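Local coordinates for cytochrome P450 (Rhodococcus erythropolis, PDB 3WEC), which hydroxylates the quinoline nitrogen of an aurachin RE biosynthetic intermediate as a heme-dependent cytochrome P450 monooxygenase, a step that confers antibiotic activity on aurachin alkaloids, at residues A[137-142]-A[372-377]; A[141-146]-A[380-385]. All coordinates share one frame; numbering follows the deposited sequence.

Contact 1. Residues A[137-142]-A[372-377]; sequences SAVRHL and QHFLRE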
loop_
_atom_site.group_PDB
_atom_site.type_symbol
_atom_site.label_atom_id
_atom_site.label_comp_id
_atom_site.label_asym_id
_atom_site.label_seq_id
_atom_site.Cartn_x
_atom_site.Cartn_y
_atom_site.Cartn_z
ATOM N N SER A 137 4.218 -20.092 8.352
ATOM C CA SER A 137 4.823 -20.773 7.198
ATOM C C SER A 137 5.904 -19.909 6.548
ATOM O O SER A 137 6.981 -20.421 6.197
ATOM C CB SER A 137 3.776 -21.138 6.153
ATOM O OG SER A 137 2.960 -22.170 6.629
ATOM N N ALA A 138 5.605 -18.613 6.389
ATOM C CA ALA A 138 6.503 -17.655 5.723
ATOM C C ALA A 138 7.753 -17.458 6.563
ATOM O O ALA A 138 8.880 -17.552 6.055
ATOM C CB ALA A 138 5.811 -16.322 5.488
ATOM N N VAL A 139 7.540 -17.208 7.855
ATOM C CA VAL A 139 8.635 -17.041 8.791
ATOM C C VAL A 139 9.532 -18.272 8.735
ATOM O O VAL A 139 10.753 -18.137 8.761
ATOM C CB VAL A 139 8.129 -16.671 10.207
ATOM C CG1 VAL A 139 9.019 -17.222 11.312
ATOM C CG2 VAL A 139 8.020 -15.167 10.324
ATOM N N ARG A 140 8.920 -19.453 8.598
ATOM C CA ARG A 140 9.636 -20.723 8.427
ATOM C C ARG A 140 10.411 -20.835 7.104
ATOM O O ARG A 140 11.517 -21.362 7.069
ATOM C CB ARG A 140 8.655 -21.910 8.584
ATOM C CG ARG A 140 9.203 -23.257 8.139
ATOM C CD ARG A 140 8.214 -24.387 8.426
ATOM N NE ARG A 140 8.142 -24.700 9.858
ATOM C CZ ARG A 140 9.085 -25.341 10.553
ATOM N NH1 ARG A 140 10.201 -25.757 9.968
ATOM N NH2 ARG A 140 8.914 -25.564 11.849
ATOM N N HIS A 141 9.815 -20.338 6.020
ATOM C CA HIS A 141 10.452 -20.365 4.687
ATOM C C HIS A 141 11.727 -19.526 4.593
ATOM O O HIS A 141 12.646 -19.862 3.828
ATOM C CB HIS A 141 9.430 -19.997 3.606
ATOM C CG HIS A 141 9.756 -20.532 2.219
ATOM N ND1 HIS A 141 10.950 -21.111 1.906
ATOM C CD2 HIS A 141 9.005 -20.516 1.034
ATOM C CE1 HIS A 141 10.951 -21.474 0.606
ATOM N NE2 HIS A 141 9.762 -21.116 0.072
ATOM N N LEU A 142 11.797 -18.474 5.409
ATOM C CA LEU A 142 12.969 -17.590 5.519
ATOM C C LEU A 142 14.355 -18.241 5.721
ATOM O O LEU A 142 15.346 -17.678 5.258
ATOM C CB LEU A 142 12.765 -16.526 6.611
ATOM C CG LEU A 142 12.467 -15.045 6.361
ATOM C CD1 LEU A 142 13.352 -14.229 7.289
ATOM C CD2 LEU A 142 12.729 -14.579 4.936
ATOM N N GLN A 372 1.863 -8.135 12.462
ATOM C CA GLN A 372 2.052 -8.526 13.880
ATOM C C GLN A 372 2.291 -9.985 14.093
ATOM O O GLN A 372 3.182 -10.340 14.879
ATOM C CB GLN A 372 0.855 -8.134 14.732
ATOM C CG GLN A 372 0.737 -6.628 14.844
ATOM C CD GLN A 372 -0.562 -6.201 15.440
ATOM O OE1 GLN A 372 -1.393 -7.039 15.802
ATOM N NE2 GLN A 372 -0.749 -4.893 15.567
ATOM N N HIS A 373 1.496 -10.832 13.438
ATOM C CA HIS A 373 1.735 -12.282 13.483
ATOM C C HIS A 373 3.045 -12.619 12.841
ATOM O O HIS A 373 3.706 -13.580 13.249
ATOM C CB HIS A 373 0.662 -13.061 12.733
ATOM C CG HIS A 373 -0.626 -13.180 13.460
ATOM N ND1 HIS A 373 -0.767 -13.939 14.549
ATOM C CD2 HIS A 373 -1.872 -12.635 13.187
ATOM C CE1 HIS A 373 -2.039 -13.872 14.979
ATOM N NE2 HIS A 373 -2.714 -13.067 14.136
ATOM N N PHE A 374 3.402 -11.877 11.792
ATOM C CA PHE A 374 4.657 -12.169 11.108
ATOM C C PHE A 374 5.842 -11.868 12.014
ATOM O O PHE A 374 6.756 -12.681 12.100
ATOM C CB PHE A 374 4.806 -11.395 9.809
ATOM C CG PHE A 374 6.112 -11.658 9.095
ATOM C CD1 PHE A 374 6.220 -12.701 8.198
ATOM C CD2 PHE A 374 7.219 -10.845 9.306
ATOM C CE1 PHE A 374 7.409 -12.948 7.528
ATOM C CE2 PHE A 374 8.396 -11.075 8.620
ATOM C CZ PHE A 374 8.505 -12.142 7.758
ATOM N N LEU A 375 5.823 -10.693 12.655
ATOM C CA LEU A 375 6.897 -10.264 13.522
ATOM C C LEU A 375 7.006 -11.208 14.767
ATOM O O LEU A 375 8.110 -11.611 15.137
ATOM C CB LEU A 375 6.690 -8.798 13.924
ATOM C CG LEU A 375 7.856 -7.912 14.393
ATOM C CD1 LEU A 375 7.384 -6.926 15.447
ATOM C CD2 LEU A 375 9.077 -8.669 14.872
ATOM N N ARG A 376 5.854 -11.564 15.353
ATOM C CA ARG A 376 5.761 -12.449 16.510
ATOM C C ARG A 376 6.387 -13.824 16.244
ATOM O O ARG A 376 7.101 -14.356 17.096
ATOM C CB ARG A 376 4.318 -12.643 16.994
ATOM C CG ARG A 376 4.247 -13.640 18.153
ATOM C CD ARG A 376 2.873 -13.815 18.806
ATOM N NE ARG A 376 2.361 -12.563 19.347
ATOM C CZ ARG A 376 1.532 -11.751 18.695
ATOM N NH1 ARG A 376 1.080 -12.060 17.478
ATOM N NH2 ARG A 376 1.140 -10.632 19.276
ATOM N N GLU A 377 6.095 -14.393 15.072
ATOM C CA GLU A 377 6.695 -15.670 14.678
ATOM C C GLU A 377 8.197 -15.479 14.441
ATOM O O GLU A 377 9.023 -16.283 14.875
ATOM C CB GLU A 377 6.009 -16.216 13.415
ATOM C CG GLU A 377 4.578 -16.710 13.602
ATOM C CD GLU A 377 4.469 -17.842 14.623
ATOM O OE1 GLU A 377 3.625 -17.696 15.540
ATOM O OE2 GLU A 377 5.235 -18.848 14.520
#

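Contact 2. Residues A[141-146]-A[380-385]; sequences HLEHCT and QRYRSI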
loop_
_atom_site.group_PDB
_atom_site.type_symbol
_atom_site.label_atom_id
_atom_site.label_comp_id
_atom_site.label_asym_id
_atom_site.label_seq_id
_atom_site.Cartn_x
_atom_site.Cartn_y
_atom_site.Cartn_z
ATOM N N HIS A 141 9.815 -20.338 6.020
ATOM C CA HIS A 141 10.452 -20.365 4.687
ATOM C C HIS A 141 11.727 -19.526 4.593
ATOM O O HIS A 141 12.646 -19.862 3.828
ATOM C CB HIS A 141 9.430 -19.997 3.606
ATOM C CG HIS A 141 9.756 -20.532 2.219
ATOM N ND1 HIS A 141 10.950 -21.111 1.906
ATOM C CD2 HIS A 141 9.005 -20.516 1.034
ATOM C CE1 HIS A 141 10.951 -21.474 0.606
ATOM N NE2 HIS A 141 9.762 -21.116 0.072
ATOM N N LEU A 142 11.797 -18.474 5.409
ATOM C CA LEU A 142 12.969 -17.590 5.519
ATOM C C LEU A 142 14.355 -18.241 5.721
ATOM O O LEU A 142 15.346 -17.678 5.258
ATOM C CB LEU A 142 12.765 -16.526 6.611
ATOM C CG LEU A 142 12.467 -15.045 6.361
ATOM C CD1 LEU A 142 13.352 -14.229 7.289
ATOM C CD2 LEU A 142 12.729 -14.579 4.936
ATOM N N GLU A 143 14.442 -19.395 6.409
ATOM C CA GLU A 143 15.748 -20.018 6.609
ATOM C C GLU A 143 16.289 -20.787 5.403
ATOM O O GLU A 143 17.459 -21.143 5.382
ATOM C CB GLU A 143 15.842 -20.864 7.905
ATOM C CG GLU A 143 14.883 -22.039 8.061
ATOM C CD GLU A 143 15.056 -22.745 9.406
ATOM O OE1 GLU A 143 14.086 -23.380 9.869
ATOM O OE2 GLU A 143 16.147 -22.659 10.015
ATOM N N HIS A 144 15.447 -21.048 4.411
ATOM C CA HIS A 144 15.873 -21.810 3.234
ATOM C C HIS A 144 15.312 -21.224 1.968
ATOM O O HIS A 144 14.768 -21.920 1.098
ATOM C CB HIS A 144 15.520 -23.288 3.380
ATOM C CG HIS A 144 16.322 -24.006 4.459
ATOM N ND1 HIS A 144 17.679 -24.072 4.441
ATOM C CD2 HIS A 144 15.911 -24.676 5.611
ATOM C CE1 HIS A 144 18.109 -24.753 5.523
ATOM N NE2 HIS A 144 17.026 -25.122 6.239
ATOM N N CYS A 145 15.447 -19.912 1.869
ATOM C CA CYS A 145 15.091 -19.222 0.670
ATOM C C CYS A 145 16.341 -18.571 0.120
ATOM O O CYS A 145 17.320 -18.388 0.840
ATOM C CB CYS A 145 13.981 -18.203 0.945
ATOM S SG CYS A 145 14.479 -16.748 1.906
ATOM N N THR A 146 16.303 -18.253 -1.170
ATOM C CA THR A 146 17.326 -17.449 -1.820
ATOM C C THR A 146 16.901 -15.973 -1.838
ATOM O O THR A 146 17.695 -15.081 -1.548
ATOM C CB THR A 146 17.575 -17.927 -3.266
ATOM O OG1 THR A 146 18.099 -19.264 -3.256
ATOM C CG2 THR A 146 18.561 -17.008 -3.983
ATOM N N GLN A 380 10.097 -14.899 17.743
ATOM C CA GLN A 380 10.046 -16.133 18.545
ATOM C C GLN A 380 10.956 -17.207 17.937
ATOM O O GLN A 380 11.646 -17.889 18.650
ATOM C CB GLN A 380 8.612 -16.635 18.703
ATOM C CG GLN A 380 7.726 -15.746 19.581
ATOM C CD GLN A 380 6.323 -16.324 19.830
ATOM O OE1 GLN A 380 5.694 -16.916 18.942
ATOM N NE2 GLN A 380 5.821 -16.133 21.045
ATOM N N ARG A 381 10.989 -17.301 16.612
ATOM C CA ARG A 381 11.820 -18.272 15.899
ATOM C C ARG A 381 13.339 -17.930 15.808
ATOM O O ARG A 381 14.185 -18.826 15.865
ATOM C CB ARG A 381 11.251 -18.454 14.486
ATOM C CG ARG A 381 11.872 -19.630 13.766
ATOM C CD ARG A 381 11.077 -20.147 12.566
ATOM N NE ARG A 381 11.747 -21.383 12.196
ATOM C CZ ARG A 381 11.484 -22.572 12.752
ATOM N NH1 ARG A 381 10.490 -22.705 13.627
ATOM N NH2 ARG A 381 12.187 -23.629 12.390
ATOM N N TYR A 382 13.677 -16.649 15.656
ATOM C CA TYR A 382 15.050 -16.251 15.290
ATOM C C TYR A 382 15.672 -15.269 16.277
ATOM O O TYR A 382 15.006 -14.359 16.772
ATOM C CB TYR A 382 15.103 -15.676 13.839
ATOM C CG TYR A 382 14.594 -16.632 12.763
ATOM C CD1 TYR A 382 15.217 -17.864 12.564
ATOM C CD2 TYR A 382 13.489 -16.314 11.954
ATOM C CE1 TYR A 382 14.770 -18.753 11.609
ATOM C CE2 TYR A 382 13.023 -17.209 10.980
ATOM C CZ TYR A 382 13.679 -18.436 10.827
ATOM O OH TYR A 382 13.297 -19.368 9.900
ATOM N N ARG A 383 16.951 -15.469 16.575
ATOM C CA ARG A 383 17.696 -14.539 17.446
ATOM C C ARG A 383 18.246 -13.321 16.673
ATOM O O ARG A 383 18.330 -12.220 17.227
ATOM C CB ARG A 383 18.808 -15.243 18.256
ATOM C CG ARG A 383 20.218 -15.236 17.646
ATOM C CD ARG A 383 21.348 -14.941 18.651
ATOM N NE ARG A 383 21.043 -15.432 19.993
ATOM C CZ ARG A 383 20.349 -14.754 20.909
ATOM N NH1 ARG A 383 19.889 -13.537 20.649
ATOM N NH2 ARG A 383 20.106 -15.293 22.093
ATOM N N SER A 384 18.620 -13.529 15.410
ATOM C CA SER A 384 19.158 -12.455 14.578
ATOM C C SER A 384 18.676 -12.596 13.132
ATOM O O SER A 384 18.365 -13.704 12.654
ATOM C CB SER A 384 20.687 -12.441 14.630
ATOM O OG SER A 384 21.216 -13.511 13.875
ATOM N N ILE A 385 18.561 -11.457 12.460
ATOM C CA ILE A 385 18.362 -11.443 11.017
ATOM C C ILE A 385 19.336 -10.430 10.422
ATOM O O ILE A 385 19.567 -9.361 10.978
ATOM C CB ILE A 385 16.877 -11.223 10.584
ATOM C CG1 ILE A 385 16.688 -9.973 9.726
ATOM C CG2 ILE A 385 15.897 -11.291 11.753
ATOM C CD1 ILE A 385 16.578 -10.298 8.248
#

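Contact 1. Residues A[137-142]-A[372-377]
Val139 overlaps one face of the Phe374 ring with its CG2 methyl, a CH-pi contact in which CG2 lies 3.9 Å from the ring centroid and 21° off the ring normal. The methyl sits toward the rim, nearest to Phe374 CE1. The ring reaches the neighbouring helix because its CG is anti to the backbone N (chi1 179°), although the CB itself does not aim there. Ala138 adds its CB at the ring edge, 4.3 Å from Phe374 CE1. Val139 CG2 also presses on the main chain, 3.3 Å from Phe374 O, while the other branch, Val139 CG1, lies 3.7 Å from Glu377 C. In P450 nomenclature helix D (128-141) here meets helix L (364-381), both of the conserved D-E-I-L bundle; the Phe374 side chain is about 11 Å from the heme. The segment axes cross at -45° and approach to 9.3 Å, a spacing bridged mainly by Val139 and Phe374, with Ala138 and Glu377 beside them. The Glu377 side chain touches through its aliphatic base, CB 3.8 Å from Val139 CG1, before bending at chi2 and taking the carboxylate away. Phe374 also packs on Ile262 and Met265 of the long helix 240-271.

Contact 2. Residues A[141-146]-A[380-385]
Tyr382 OH has two polar partners, the main-chain Val139 O near the end of helix 128-141 and, through a weak bond, Arg381 NE; the methylenes of Glu143 pack against it, Glu143 CB lying 3.6 Å from that hydroxyl oxygen. The weak bond, Arg381 NE to Tyr382 OH at 3.4 Å, is bent to 132°, whereas the salt bridge beside it is nearly straight. There Arg381 NH2 donates to Glu143 OE1 over 3.2 Å at 166°, meeting the syn side of the carboxylate from somewhat out of its plane. The acceptor lies in the plane of the guanidinium, at its edge, and the two flat groups are steeply turned against each other. Glu143 reaches across with an extended chain after CG is set between the backbone N and the carbonyl carbon (chi1 60°). Arg381 lies back over its neighbour, its CG 3.6 Å above the plane of the Tyr382 ring and over the centre. Leu142 adds a looser apolar touch, CB to Tyr382 CE2 at 4.4 Å, and rests on Ala148 and Val152 of helix 148-153. The contact joins the turn after helix 128-141 to the point where helix 364-381 gives way to strand 384-387, which pairs with 407-410 in the small two-stranded antiparallel sheet that follows helix L in the P450 fold; Val409 there packs against Glu143 and Tyr382.

In the fold
From the N terminus, helix 128-141 supplies 137-142 to contact 1 and the following turn supplies 141-146 to contact 2, with His141 and Leu142 common to both. More than 220 residues, just over half of them helical, then intervene before helix 364-381 returns, first with 372-377 and then with 380-385. The two closures therefore cross rather than nest, an example of long-range contacts advancing together along two chain segments. Contact 1 ties helix to helix within the bundle; contact 2 ties the loop after helix 128-141 to the junction of helix 364-381 with the small antiparallel sheet. The centres of the two contacts are about 8 Å apart, and Val139 CG1 of contact 1 packs against Arg381 CD of contact 2, 3.8 Å away.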